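Local atomic coordinates of uric acid degradation bifunctional protein PucL (Bacillus subtilis, PDB entry 6A4M), a protein that acts as a urate oxidase, probably oxidising uric acid with molecular oxygen, and as a bifunctional protein probably also catalyses a later decarboxylation in the same pathway. Residues V39-E44 against N70-H75; R74-Y79 against E85-Y90; V91-L96 against N151-T156; N34-V39 against L130-S135. One frame throughout, in Å; residues are numbered along the deposited sequence.

In the fold
Contacts 1, 2 and 4 involve strand 36-45 or the first of two consecutive helices, and contact 3 carries the second helix on to strand 153-169. Contact 1 is fully buried and purely aliphatic, as suits a helix lying against a sheet. Contact 2, about 9 Å away between centres, shares Arg74 and His75 with it and joins helices 64-78 and 84-98 through aromatic rings, with one hydroxyl pair where burial is only partial. Contact 3, also partly buried, sets Ile153 against a histidine and a leucine. Contact 4 lies at the surface, about 29 Å from contact 3 between centres, and joins strands of the same antiparallel sheet through a phenylalanine face.

Contact 1. Residues V39-E44 against N70-H75; sequences VDVTCE and NFIQRH
Helix 64-78 lies against strand 36-45 with the CA atoms of Val41 and Ile72 8.0 Å apart, a spacing that leaves room for one layer of side chains. Val41 and Ile72 reach toward each other tip to tip, and Val41 CG2 meets Ile72 CG2 at 3.8 Å. The other branch of the isoleucine runs farther along the strand: its CG1 stands anti to the carbonyl carbon (chi1 -71°), and CD1 ends 3.7 Å from Cys43 CB and 3.8 Å from Val41 CG1. Val41 and Cys43, two residues apart on the strand, present their side chains on the same face. A branched isoleucine therefore suits this place, since both arms lie on Val41 and the longer one also reaches Cys43. Cutting Ile72 back to an alanine would probably open a gap over Val41 and leave Cys43 CB without its neighbour on helix 64-78. On another side of the helix, His75 ND1 donates to Phe71 O at 2.7 Å, and the histidine ring stacks on that of Phe71. Around the contact, Leu107 touches both Val41 and Cys43, and Val8 touches Ile72. With only aliphatic carbon meeting, the hold of strand on helix here comes from hydrophobic burial and shape.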
loop_
_atom_site.group_PDB
_atom_site.type_symbol
_atom_site.label_atom_id
_atom_site.label_comp_id
_atom_site.label_asym_id
_atom_site.label_seq_id
_atom_site.Cartn_x
_atom_site.Cartn_y
_atom_site.Cartn_z
ATOM N N VAL A 39 7.018 -8.621 5.749
ATOM C CA VAL A 39 5.833 -8.916 4.959
ATOM C C VAL A 39 5.043 -10.059 5.592
ATOM O O VAL A 39 5.611 -10.966 6.207
ATOM C CB VAL A 39 6.184 -9.233 3.485
ATOM C CG1 VAL A 39 6.931 -10.558 3.355
ATOM C CG2 VAL A 39 4.930 -9.230 2.615
ATOM N N ASP A 40 3.727 -9.994 5.423
ATOM C CA ASP A 40 2.805 -10.978 5.950
ATOM C C ASP A 40 2.114 -11.653 4.772
ATOM O O ASP A 40 1.218 -11.072 4.149
ATOM C CB ASP A 40 1.798 -10.286 6.856
ATOM C CG ASP A 40 1.196 -11.220 7.842
ATOM O OD1 ASP A 40 0.425 -12.113 7.435
ATOM O OD2 ASP A 40 1.515 -11.067 9.033
ATOM N N VAL A 41 2.551 -12.873 4.458
ATOM C CA VAL A 41 2.075 -13.576 3.277
ATOM C C VAL A 41 0.884 -14.464 3.619
ATOM O O VAL A 41 0.899 -15.178 4.625
ATOM C CB VAL A 41 3.186 -14.420 2.616
ATOM C CG1 VAL A 41 2.652 -15.141 1.376
ATOM C CG2 VAL A 41 4.373 -13.533 2.257
ATOM N N THR A 42 -0.147 -14.376 2.780
ATOM C CA THR A 42 -1.223 -15.355 2.717
ATOM C C THR A 42 -1.087 -16.057 1.360
ATOM O O THR A 42 -0.936 -15.391 0.330
ATOM C CB THR A 42 -2.605 -14.681 2.821
ATOM O OG1 THR A 42 -2.642 -13.835 3.977
ATOM C CG2 THR A 42 -3.720 -15.722 2.917
ATOM N N CYS A 43 -1.121 -17.390 1.369
ATOM C CA CYS A 43 -0.971 -18.188 0.152
ATOM C C CYS A 43 -2.144 -19.155 -0.002
ATOM O O CYS A 43 -2.466 -19.886 0.930
ATOM C CB CYS A 43 0.342 -18.961 0.187
ATOM S SG CYS A 43 0.692 -19.849 -1.348
ATOM N N GLU A 44 -2.771 -19.141 -1.177
ATOM C CA GLU A 44 -3.959 -19.943 -1.467
ATOM C C GLU A 44 -3.790 -20.591 -2.843
ATOM O O GLU A 44 -3.603 -19.882 -3.832
ATOM C CB GLU A 44 -5.204 -19.049 -1.468
ATOM C CG GLU A 44 -6.529 -19.798 -1.550
ATOM C CD GLU A 44 -7.744 -18.880 -1.594
ATOM O OE1 GLU A 44 -7.581 -17.641 -1.648
ATOM O OE2 GLU A 44 -8.878 -19.407 -1.581
ATOM N N ASN A 70 7.628 -22.840 4.207
ATOM C CA ASN A 70 9.080 -22.907 3.995
ATOM C C ASN A 70 9.486 -22.403 2.606
ATOM O O ASN A 70 10.506 -21.733 2.467
ATOM C CB ASN A 70 9.607 -24.330 4.231
ATOM C CG ASN A 70 9.445 -24.789 5.675
ATOM O OD1 ASN A 70 9.341 -23.977 6.593
ATOM N ND2 ASN A 70 9.421 -26.096 5.879
ATOM N N PHE A 71 8.671 -22.719 1.599
ATOM C CA PHE A 71 8.872 -22.256 0.220
ATOM C C PHE A 71 8.865 -20.729 0.138
ATOM O O PHE A 71 9.746 -20.135 -0.480
ATOM C CB PHE A 71 7.778 -22.834 -0.687
ATOM C CG PHE A 71 8.022 -22.639 -2.158
ATOM C CD1 PHE A 71 7.620 -21.470 -2.801
ATOM C CD2 PHE A 71 8.618 -23.642 -2.912
ATOM C CE1 PHE A 71 7.830 -21.300 -4.162
ATOM C CE2 PHE A 71 8.824 -23.477 -4.274
ATOM C CZ PHE A 71 8.430 -22.305 -4.900
ATOM N N ILE A 72 7.860 -20.114 0.762
ATOM C CA ILE A 72 7.725 -18.653 0.808
ATOM C C ILE A 72 8.921 -18.009 1.515
ATOM O O ILE A 72 9.490 -17.042 1.007
ATOM C CB ILE A 72 6.388 -18.236 1.483
ATOM C CG1 ILE A 72 5.212 -18.574 0.555
ATOM C CG2 ILE A 72 6.359 -16.744 1.830
ATOM C CD1 ILE A 72 3.888 -18.742 1.267
ATOM N N GLN A 73 9.296 -18.555 2.669
ATOM C CA GLN A 73 10.351 -17.967 3.500
ATOM C C GLN A 73 11.737 -18.021 2.863
ATOM O O GLN A 73 12.453 -17.013 2.859
ATOM C CB GLN A 73 10.374 -18.613 4.887
ATOM C CG GLN A 73 9.185 -18.186 5.732
ATOM C CD GLN A 73 9.144 -18.838 7.098
ATOM O OE1 GLN A 73 9.674 -19.934 7.303
ATOM N NE2 GLN A 73 8.495 -18.166 8.045
ATOM N N ARG A 74 12.110 -19.181 2.323
ATOM C CA ARG A 74 13.409 -19.317 1.663
ATOM C C ARG A 74 13.469 -18.534 0.344
ATOM O O ARG A 74 14.532 -18.027 -0.022
ATOM C CB ARG A 74 13.811 -20.789 1.492
ATOM C CG ARG A 74 13.090 -21.570 0.406
ATOM C CD ARG A 74 13.534 -23.027 0.401
ATOM N NE ARG A 74 12.535 -23.880 -0.251
ATOM C CZ ARG A 74 11.723 -24.750 0.355
ATOM N NH1 ARG A 74 11.750 -24.950 1.676
ATOM N NH2 ARG A 74 10.863 -25.447 -0.383
ATOM N N HIS A 75 12.340 -18.410 -0.351
ATOM C CA HIS A 75 12.275 -17.560 -1.546
ATOM C C HIS A 75 12.428 -16.063 -1.253
ATOM O O HIS A 75 12.920 -15.331 -2.103
ATOM C CB HIS A 75 11.014 -17.837 -2.373
ATOM C CG HIS A 75 11.140 -19.039 -3.255
ATOM N ND1 HIS A 75 11.069 -20.326 -2.771
ATOM C CD2 HIS A 75 11.374 -19.147 -4.584
ATOM C CE1 HIS A 75 11.239 -21.177 -3.766
ATOM N NE2 HIS A 75 11.422 -20.487 -4.878
#

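Contact 2. Residues R74-Y79 against E85-Y90; sequences RHLASY and EGFLHY
Ser78 OG and Tyr90 OH lie 2.8 Å apart in a hydrogen bond that either hydroxyl could donate. The serine oxygen comes to the edge of the tyrosine ring, near its plane, and the bond ties the end of helix 64-78 to helix 84-98 where the contact is most exposed. Beside it, His75 crosses Tyr90 at about a right angle, the ring planes inclined at 54° and His75 CD2 3.6 Å from Tyr90 CZ, its ND1 being taken up by Phe71 O. Deeper in, Leu76 CD1 sits over the centre of the Phe87 ring, 3.9 Å from its centroid, in a CH-pi contact. These two helices, their short axes running at 118° to each other, are the consecutive pair that follows a beta hairpin in a tunnelling fold (T-fold) unit, and His75, Tyr79, Phe87 and Tyr90 form an aromatic cluster between them. Tyr79, just past the end of its helix, has CG anti to the backbone N (chi1 174°), which lays its ring over the start of the second helix: Phe87 CB stands 3.9 Å from the ring centroid, over one face. Tyr79 CD1 meets Tyr90 CD2 at 3.7 Å, the two planes near parallel but slid apart with little overlap. Gly86, lacking a side chain, leaves room for Tyr79 OH, which makes a weak hydrogen bond to Thr83 O. A serine replacing Tyr79 would probably leave Phe87 CB and Tyr90 CD2 without the ring they pack on.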
loop_
_atom_site.group_PDB
_atom_site.type_symbol
_atom_site.label_atom_id
_atom_site.label_comp_id
_atom_site.label_asym_id
_atom_site.label_seq_id
_atom_site.Cartn_x
_atom_site.Cartn_y
_atom_site.Cartn_z
ATOM N N ARG A 74 12.110 -19.181 2.323
ATOM C CA ARG A 74 13.409 -19.317 1.663
ATOM C C ARG A 74 13.469 -18.534 0.344
ATOM O O ARG A 74 14.532 -18.027 -0.022
ATOM C CB ARG A 74 13.811 -20.789 1.492
ATOM C CG ARG A 74 13.090 -21.570 0.406
ATOM C CD ARG A 74 13.534 -23.027 0.401
ATOM N NE ARG A 74 12.535 -23.880 -0.251
ATOM C CZ ARG A 74 11.723 -24.750 0.355
ATOM N NH1 ARG A 74 11.750 -24.950 1.676
ATOM N NH2 ARG A 74 10.863 -25.447 -0.383
ATOM N N HIS A 75 12.340 -18.410 -0.351
ATOM C CA HIS A 75 12.275 -17.560 -1.546
ATOM C C HIS A 75 12.428 -16.063 -1.253
ATOM O O HIS A 75 12.920 -15.331 -2.103
ATOM C CB HIS A 75 11.014 -17.837 -2.373
ATOM C CG HIS A 75 11.140 -19.039 -3.255
ATOM N ND1 HIS A 75 11.069 -20.326 -2.771
ATOM C CD2 HIS A 75 11.374 -19.147 -4.584
ATOM C CE1 HIS A 75 11.239 -21.177 -3.766
ATOM N NE2 HIS A 75 11.422 -20.487 -4.878
ATOM N N LEU A 76 12.032 -15.607 -0.064
ATOM C CA LEU A 76 12.365 -14.240 0.365
ATOM C C LEU A 76 13.884 -14.057 0.523
ATOM O O LEU A 76 14.399 -12.964 0.281
ATOM C CB LEU A 76 11.643 -13.859 1.666
ATOM C CG LEU A 76 11.810 -12.407 2.140
ATOM C CD1 LEU A 76 11.303 -11.400 1.117
ATOM C CD2 LEU A 76 11.100 -12.199 3.465
ATOM N N ALA A 77 14.584 -15.119 0.926
ATOM C CA ALA A 77 16.051 -15.111 1.007
ATOM C C ALA A 77 16.733 -15.050 -0.369
ATOM O O ALA A 77 17.688 -14.296 -0.547
ATOM C CB ALA A 77 16.559 -16.314 1.796
ATOM N N SER A 78 16.246 -15.834 -1.332
ATOM C CA SER A 78 16.850 -15.877 -2.672
ATOM C C SER A 78 16.388 -14.750 -3.610
ATOM O O SER A 78 17.024 -14.512 -4.638
ATOM C CB SER A 78 16.608 -17.240 -3.330
ATOM O OG SER A 78 15.228 -17.495 -3.491
ATOM N N TYR A 79 15.294 -14.070 -3.260
ATOM C CA TYR A 79 14.726 -12.985 -4.084
ATOM C C TYR A 79 15.671 -11.785 -4.179
ATOM O O TYR A 79 16.069 -11.234 -3.155
ATOM C CB TYR A 79 13.379 -12.544 -3.501
ATOM C CG TYR A 79 12.751 -11.335 -4.153
ATOM C CD1 TYR A 79 12.365 -11.363 -5.492
ATOM C CD2 TYR A 79 12.507 -10.167 -3.420
ATOM C CE1 TYR A 79 11.772 -10.260 -6.091
ATOM C CE2 TYR A 79 11.916 -9.059 -4.010
ATOM C CZ TYR A 79 11.547 -9.112 -5.343
ATOM O OH TYR A 79 10.967 -8.018 -5.934
ATOM N N GLU A 85 5.768 -6.469 -4.513
ATOM C CA GLU A 85 5.059 -6.833 -5.752
ATOM C C GLU A 85 5.854 -7.842 -6.588
ATOM O O GLU A 85 5.295 -8.825 -7.085
ATOM C CB GLU A 85 4.755 -5.586 -6.597
ATOM C CG GLU A 85 3.694 -4.658 -6.007
ATOM C CD GLU A 85 4.245 -3.527 -5.142
ATOM O OE1 GLU A 85 5.284 -3.710 -4.469
ATOM O OE2 GLU A 85 3.625 -2.443 -5.128
ATOM N N GLY A 86 7.156 -7.590 -6.728
ATOM C CA GLY A 86 8.065 -8.495 -7.433
ATOM C C GLY A 86 8.307 -9.803 -6.697
ATOM O O GLY A 86 8.423 -10.855 -7.324
ATOM N N PHE A 87 8.389 -9.734 -5.369
ATOM C CA PHE A 87 8.506 -10.934 -4.530
ATOM C C PHE A 87 7.334 -11.898 -4.723
ATOM O O PHE A 87 7.532 -13.104 -4.825
ATOM C CB PHE A 87 8.631 -10.555 -3.046
ATOM C CG PHE A 87 8.573 -11.736 -2.111
ATOM C CD1 PHE A 87 9.471 -12.789 -2.249
ATOM C CD2 PHE A 87 7.616 -11.801 -1.099
ATOM C CE1 PHE A 87 9.421 -13.883 -1.394
ATOM C CE2 PHE A 87 7.562 -12.891 -0.240
ATOM C CZ PHE A 87 8.467 -13.935 -0.388
ATOM N N LEU A 88 6.118 -11.363 -4.769
ATOM C CA LEU A 88 4.926 -12.187 -4.995
ATOM C C LEU A 88 4.936 -12.812 -6.392
ATOM O O LEU A 88 4.601 -13.983 -6.543
ATOM C CB LEU A 88 3.641 -11.367 -4.786
ATOM C CG LEU A 88 3.382 -10.797 -3.384
ATOM C CD1 LEU A 88 2.030 -10.098 -3.356
ATOM C CD2 LEU A 88 3.459 -11.862 -2.301
ATOM N N HIS A 89 5.324 -12.023 -7.397
ATOM C CA HIS A 89 5.493 -12.500 -8.779
ATOM C C HIS A 89 6.519 -13.634 -8.876
ATOM O O HIS A 89 6.273 -14.642 -9.541
ATOM C CB HIS A 89 5.888 -11.328 -9.686
ATOM C CG HIS A 89 6.099 -11.702 -11.120
ATOM N ND1 HIS A 89 7.348 -11.744 -11.699
ATOM C CD2 HIS A 89 5.222 -12.031 -12.095
ATOM C CE1 HIS A 89 7.231 -12.087 -12.969
ATOM N NE2 HIS A 89 5.950 -12.265 -13.235
ATOM N N TYR A 90 7.655 -13.452 -8.204
ATOM C CA TYR A 90 8.685 -14.488 -8.075
ATOM C C TYR A 90 8.082 -15.769 -7.497
ATOM O O TYR A 90 8.080 -16.807 -8.158
ATOM C CB TYR A 90 9.829 -13.960 -7.193
ATOM C CG TYR A 90 10.980 -14.906 -6.901
ATOM C CD1 TYR A 90 11.518 -15.735 -7.891
ATOM C CD2 TYR A 90 11.570 -14.931 -5.636
ATOM C CE1 TYR A 90 12.593 -16.577 -7.617
ATOM C CE2 TYR A 90 12.642 -15.769 -5.357
ATOM C CZ TYR A 90 13.154 -16.587 -6.347
ATOM O OH TYR A 90 14.213 -17.420 -6.051
#

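Contact 3. Residues V91-L96 against N151-T156; sequences VAHRFL and NTITIT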
loop_
_atom_site.group_PDB
_atom_site.type_symbol
_atom_site.label_atom_id
_atom_site.label_comp_id
_atom_site.label_asym_id
_atom_site.label_seq_id
_atom_site.Cartn_x
_atom_site.Cartn_y
_atom_site.Cartn_z
ATOM N N VAL A 91 7.515 -15.658 -6.296
ATOM C CA VAL A 91 6.927 -16.802 -5.580
ATOM C C VAL A 91 5.805 -17.472 -6.393
ATOM O O VAL A 91 5.737 -18.704 -6.449
ATOM C CB VAL A 91 6.433 -16.390 -4.160
ATOM C CG1 VAL A 91 5.637 -17.503 -3.484
ATOM C CG2 VAL A 91 7.611 -16.004 -3.277
ATOM N N ALA A 92 4.952 -16.669 -7.031
ATOM C CA ALA A 92 3.844 -17.188 -7.847
ATOM C C ALA A 92 4.354 -18.060 -8.990
ATOM O O ALA A 92 3.916 -19.200 -9.146
ATOM C CB ALA A 92 3.002 -16.049 -8.403
ATOM N N HIS A 93 5.280 -17.507 -9.776
ATOM C CA HIS A 93 5.916 -18.229 -10.890
ATOM C C HIS A 93 6.604 -19.521 -10.439
ATOM O O HIS A 93 6.398 -20.578 -11.042
ATOM C CB HIS A 93 6.926 -17.333 -11.626
ATOM C CG HIS A 93 6.325 -16.538 -12.742
ATOM N ND1 HIS A 93 6.574 -16.816 -14.069
ATOM C CD2 HIS A 93 5.474 -15.485 -12.732
ATOM C CE1 HIS A 93 5.908 -15.964 -14.827
ATOM N NE2 HIS A 93 5.232 -15.146 -14.042
ATOM N N ARG A 94 7.402 -19.427 -9.376
ATOM C CA ARG A 94 8.151 -20.578 -8.867
ATOM C C ARG A 94 7.261 -21.673 -8.273
ATOM O O ARG A 94 7.610 -22.850 -8.365
ATOM C CB ARG A 94 9.221 -20.142 -7.847
ATOM C CG ARG A 94 10.296 -19.184 -8.375
ATOM C CD ARG A 94 10.834 -19.553 -9.751
ATOM N NE ARG A 94 11.330 -20.930 -9.770
ATOM C CZ ARG A 94 11.435 -21.711 -10.849
ATOM N NH1 ARG A 94 11.090 -21.282 -12.063
ATOM N NH2 ARG A 94 11.907 -22.948 -10.706
ATOM N N PHE A 95 6.129 -21.292 -7.672
ATOM C CA PHE A 95 5.126 -22.270 -7.205
ATOM C C PHE A 95 4.522 -23.054 -8.375
ATOM O O PHE A 95 4.447 -24.279 -8.333
ATOM C CB PHE A 95 3.987 -21.597 -6.413
ATOM C CG PHE A 95 4.146 -21.659 -4.916
ATOM C CD1 PHE A 95 4.230 -22.886 -4.262
ATOM C CD2 PHE A 95 4.160 -20.494 -4.150
ATOM C CE1 PHE A 95 4.358 -22.950 -2.882
ATOM C CE2 PHE A 95 4.285 -20.551 -2.768
ATOM C CZ PHE A 95 4.385 -21.780 -2.134
ATOM N N LEU A 96 4.087 -22.335 -9.406
ATOM C CA LEU A 96 3.491 -22.961 -10.589
ATOM C C LEU A 96 4.499 -23.803 -11.382
ATOM O O LEU A 96 4.147 -24.872 -11.881
ATOM C CB LEU A 96 2.850 -21.902 -11.494
ATOM C CG LEU A 96 1.635 -21.176 -10.900
ATOM C CD1 LEU A 96 1.325 -19.905 -11.678
ATOM C CD2 LEU A 96 0.412 -22.085 -10.854
ATOM N N ASN A 151 0.338 -23.841 -20.938
ATOM C CA ASN A 151 1.720 -23.864 -21.465
ATOM C C ASN A 151 2.459 -22.563 -21.080
ATOM O O ASN A 151 3.690 -22.503 -21.148
ATOM C CB ASN A 151 1.806 -24.045 -22.996
ATOM C CG ASN A 151 3.202 -24.404 -23.463
ATOM O OD1 ASN A 151 3.847 -23.651 -24.193
ATOM N ND2 ASN A 151 3.681 -25.554 -23.024
ATOM N N THR A 152 1.705 -21.520 -20.717
ATOM C CA THR A 152 2.265 -20.290 -20.146
ATOM C C THR A 152 1.480 -19.863 -18.897
ATOM O O THR A 152 0.323 -20.260 -18.708
ATOM C CB THR A 152 2.297 -19.144 -21.188
ATOM O OG1 THR A 152 2.886 -17.974 -20.606
ATOM C CG2 THR A 152 0.894 -18.805 -21.715
ATOM N N ILE A 153 2.125 -19.057 -18.056
ATOM C CA ILE A 153 1.523 -18.536 -16.828
ATOM C C ILE A 153 0.901 -17.168 -17.128
ATOM O O ILE A 153 1.576 -16.278 -17.649
ATOM C CB ILE A 153 2.567 -18.436 -15.688
ATOM C CG1 ILE A 153 3.066 -19.839 -15.302
ATOM C CG2 ILE A 153 1.983 -17.734 -14.461
ATOM C CD1 ILE A 153 4.419 -19.856 -14.621
ATOM N N THR A 154 -0.381 -17.014 -16.790
ATOM C CA THR A 154 -1.125 -15.770 -17.024
ATOM C C THR A 154 -1.519 -15.129 -15.687
ATOM O O THR A 154 -1.899 -15.831 -14.746
ATOM C CB THR A 154 -2.374 -15.991 -17.922
ATOM O OG1 THR A 154 -3.046 -14.742 -18.127
ATOM C CG2 THR A 154 -3.367 -16.993 -17.321
ATOM N N ILE A 155 -1.408 -13.802 -15.614
ATOM C CA ILE A 155 -1.808 -13.034 -14.435
ATOM C C ILE A 155 -3.283 -12.654 -14.580
ATOM O O ILE A 155 -3.643 -11.906 -15.489
ATOM C CB ILE A 155 -0.951 -11.753 -14.272
ATOM C CG1 ILE A 155 0.551 -12.085 -14.224
ATOM C CG2 ILE A 155 -1.381 -10.961 -13.037
ATOM C CD1 ILE A 155 0.959 -13.055 -13.135
ATOM N N THR A 156 -4.122 -13.157 -13.674
ATOM C CA THR A 156 -5.585 -12.937 -13.736
ATOM C C THR A 156 -5.997 -11.671 -12.974
ATOM O O THR A 156 -6.908 -10.953 -13.402
ATOM C CB THR A 156 -6.452 -14.168 -13.292
ATOM O OG1 THR A 156 -7.579 -13.726 -12.521
ATOM C CG2 THR A 156 -5.693 -15.201 -12.460
#
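Leu96 and Ile153 make the close part of this contact, with Leu96 CD1 3.6 Å from Ile153 CG2 as the two side chains cross at a slant. Ile153 CG1 holds the position anti to the carbonyl carbon (chi1 -65°), and CD1 beyond it reaches between Leu96 CB, 4.1 Å away, and His93 ND1, at 3.8 Å. The histidine side is looser: the same CG2 of Ile153 lies 4.2 Å above one face of the His93 ring, displaced toward the rim, and both residues remain partly exposed. A beta-branched isoleucine suits this border, because its two arms can each touch the buried leucine and the imidazole. Toward solvent, the chain before Ile153 is exposed, and Asn151 is poorly ordered. Behind the contact, Ile105 of strand 104-121 and Met102 pack on Leu96, Arg148 NH2 bonds to Leu96 O, and the backbones of Thr154 and Thr156 pair with strand 139-148, which places helix 84-98 by the end of the antiparallel pair 139-148 and 153-169, where one strand leads to the next.

Contact 4. Residues N34-V39 against L130-S135; sequences NTVVGV and LVFRRS
Val36 CG1 rests on one face of the Phe132 ring in a CH-pi contact, 3.9 Å from the centroid and 19° off the ring normal. The methyl is displaced toward the rim, so its nearest ring atom is CD1 of Phe132, at 3.7 Å from Val36 CG1. Val36 sets this methyl between its backbone N and carbonyl carbon (chi1 55°), and the two side chains approach from opposite directions. At the far end of the ring, Thr35 crosses Phe132 at about a right angle: Thr35 CB lies 3.7 Å from Phe132 CZ, and its methyl CG2 is 4.0 Å from Phe132 CE1. A wide, flat phenylalanine suits the place because a single ring can serve two consecutive residues, while the threonine offers carbon to it and keeps a hydroxyl for a partly exposed site. Farther out, backbone bonds fix both segments. Thr35 pairs with Tyr14 and Val37 with Arg12 on one side, Gly38 with Ile112 on the other, and Val131 pairs with Met117. Ala116 packs on Phe132, and the salt bridge from Arg133 NE to Glu115 OE1 ties the next residue to the same strand 104-121. The contact thus joins two strands, 36-45 and 131-134, that both pair with that long strand in the antiparallel sheet, consistent with the tunnelling fold (T-fold) of urate oxidases.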
loop_
_atom_site.group_PDB
_atom_site.type_symbol
_atom_site.label_atom_id
_atom_site.label_comp_id
_atom_site.label_asym_id
_atom_site.label_seq_id
_atom_site.Cartn_x
_atom_site.Cartn_y
_atom_site.Cartn_z
ATOM N N ASN A 34 15.590 -0.260 2.096
ATOM C CA ASN A 34 15.233 -1.672 2.300
ATOM C C ASN A 34 16.183 -2.397 3.273
ATOM O O ASN A 34 16.461 -3.589 3.119
ATOM C CB ASN A 34 15.137 -2.418 0.947
ATOM C CG ASN A 34 13.856 -2.114 0.176
ATOM O OD1 ASN A 34 12.868 -1.615 0.727
ATOM N ND2 ASN A 34 13.861 -2.452 -1.114
ATOM N N THR A 35 16.658 -1.670 4.285
ATOM C CA THR A 35 17.569 -2.220 5.295
ATOM C C THR A 35 16.892 -3.315 6.114
ATOM O O THR A 35 17.518 -4.313 6.458
ATOM C CB THR A 35 18.070 -1.122 6.249
ATOM O OG1 THR A 35 18.649 -0.060 5.488
ATOM C CG2 THR A 35 19.105 -1.663 7.225
ATOM N N VAL A 36 15.622 -3.102 6.445
ATOM C CA VAL A 36 14.781 -4.138 7.035
ATOM C C VAL A 36 13.378 -4.043 6.427
ATOM O O VAL A 36 12.805 -2.959 6.307
ATOM C CB VAL A 36 14.761 -4.070 8.583
ATOM C CG1 VAL A 36 14.333 -2.697 9.089
ATOM C CG2 VAL A 36 13.881 -5.169 9.166
ATOM N N VAL A 37 12.866 -5.196 6.014
ATOM C CA VAL A 37 11.588 -5.313 5.332
ATOM C C VAL A 37 10.819 -6.444 6.008
ATOM O O VAL A 37 11.386 -7.497 6.304
ATOM C CB VAL A 37 11.794 -5.620 3.831
ATOM C CG1 VAL A 37 10.474 -5.945 3.135
ATOM C CG2 VAL A 37 12.485 -4.444 3.149
ATOM N N GLY A 38 9.536 -6.210 6.262
ATOM C CA GLY A 38 8.654 -7.215 6.834
ATOM C C GLY A 38 7.449 -7.377 5.937
ATOM O O GLY A 38 6.921 -6.390 5.421
ATOM N N VAL A 39 7.018 -8.621 5.749
ATOM C CA VAL A 39 5.833 -8.916 4.959
ATOM C C VAL A 39 5.043 -10.059 5.592
ATOM O O VAL A 39 5.611 -10.966 6.207
ATOM C CB VAL A 39 6.184 -9.233 3.485
ATOM C CG1 VAL A 39 6.931 -10.558 3.355
ATOM C CG2 VAL A 39 4.930 -9.230 2.615
ATOM N N LEU A 130 20.223 2.065 11.318
ATOM C CA LEU A 130 20.210 0.885 12.191
ATOM C C LEU A 130 18.903 0.723 12.977
ATOM O O LEU A 130 18.336 -0.366 12.998
ATOM C CB LEU A 130 21.385 0.951 13.175
ATOM C CG LEU A 130 22.783 1.174 12.582
ATOM C CD1 LEU A 130 23.821 1.224 13.693
ATOM C CD2 LEU A 130 23.142 0.095 11.566
ATOM N N VAL A 131 18.443 1.792 13.630
ATOM C CA VAL A 131 17.265 1.740 14.510
ATOM C C VAL A 131 15.995 2.121 13.746
ATOM O O VAL A 131 15.929 3.196 13.146
ATOM C CB VAL A 131 17.430 2.670 15.739
ATOM C CG1 VAL A 131 16.268 2.495 16.713
ATOM C CG2 VAL A 131 18.758 2.400 16.438
ATOM N N PHE A 132 14.991 1.244 13.791
ATOM C CA PHE A 132 13.727 1.441 13.080
ATOM C C PHE A 132 12.528 1.217 13.998
ATOM O O PHE A 132 12.512 0.270 14.779
ATOM C CB PHE A 132 13.624 0.473 11.900
ATOM C CG PHE A 132 14.675 0.681 10.847
ATOM C CD1 PHE A 132 15.914 0.062 10.955
ATOM C CD2 PHE A 132 14.423 1.481 9.738
ATOM C CE1 PHE A 132 16.888 0.247 9.987
ATOM C CE2 PHE A 132 15.394 1.667 8.761
ATOM C CZ PHE A 132 16.629 1.050 8.888
ATOM N N ARG A 133 11.531 2.092 13.896
ATOM C CA ARG A 133 10.218 1.848 14.498
ATOM C C ARG A 133 9.455 0.845 13.631
ATOM O O ARG A 133 9.508 0.930 12.407
ATOM C CB ARG A 133 9.407 3.150 14.626
ATOM C CG ARG A 133 7.933 2.945 14.983
ATOM C CD ARG A 133 7.275 4.208 15.523
ATOM N NE ARG A 133 7.421 5.321 14.585
ATOM C CZ ARG A 133 8.050 6.481 14.809
ATOM N NH1 ARG A 133 8.611 6.783 15.979
ATOM N NH2 ARG A 133 8.101 7.376 13.829
ATOM N N ARG A 134 8.760 -0.093 14.274
ATOM C CA ARG A 134 7.746 -0.921 13.609
ATOM C C ARG A 134 6.439 -0.121 13.662
ATOM O O ARG A 134 5.920 0.162 14.745
ATOM C CB ARG A 134 7.663 -2.329 14.250
ATOM C CG ARG A 134 6.288 -2.960 14.505
ATOM C CD ARG A 134 5.413 -3.131 13.274
ATOM N NE ARG A 134 4.540 -4.307 13.388
ATOM C CZ ARG A 134 3.350 -4.459 12.796
ATOM N NH1 ARG A 134 2.810 -3.505 12.026
ATOM N NH2 ARG A 134 2.678 -5.589 12.985
ATOM N N SER A 135 5.936 0.264 12.489
ATOM C CA SER A 135 4.778 1.157 12.387
ATOM C C SER A 135 3.464 0.385 12.349
ATOM O O SER A 135 3.371 -0.663 11.714
ATOM C CB SER A 135 4.882 2.043 11.143
ATOM O OG SER A 135 3.802 2.966 11.088
#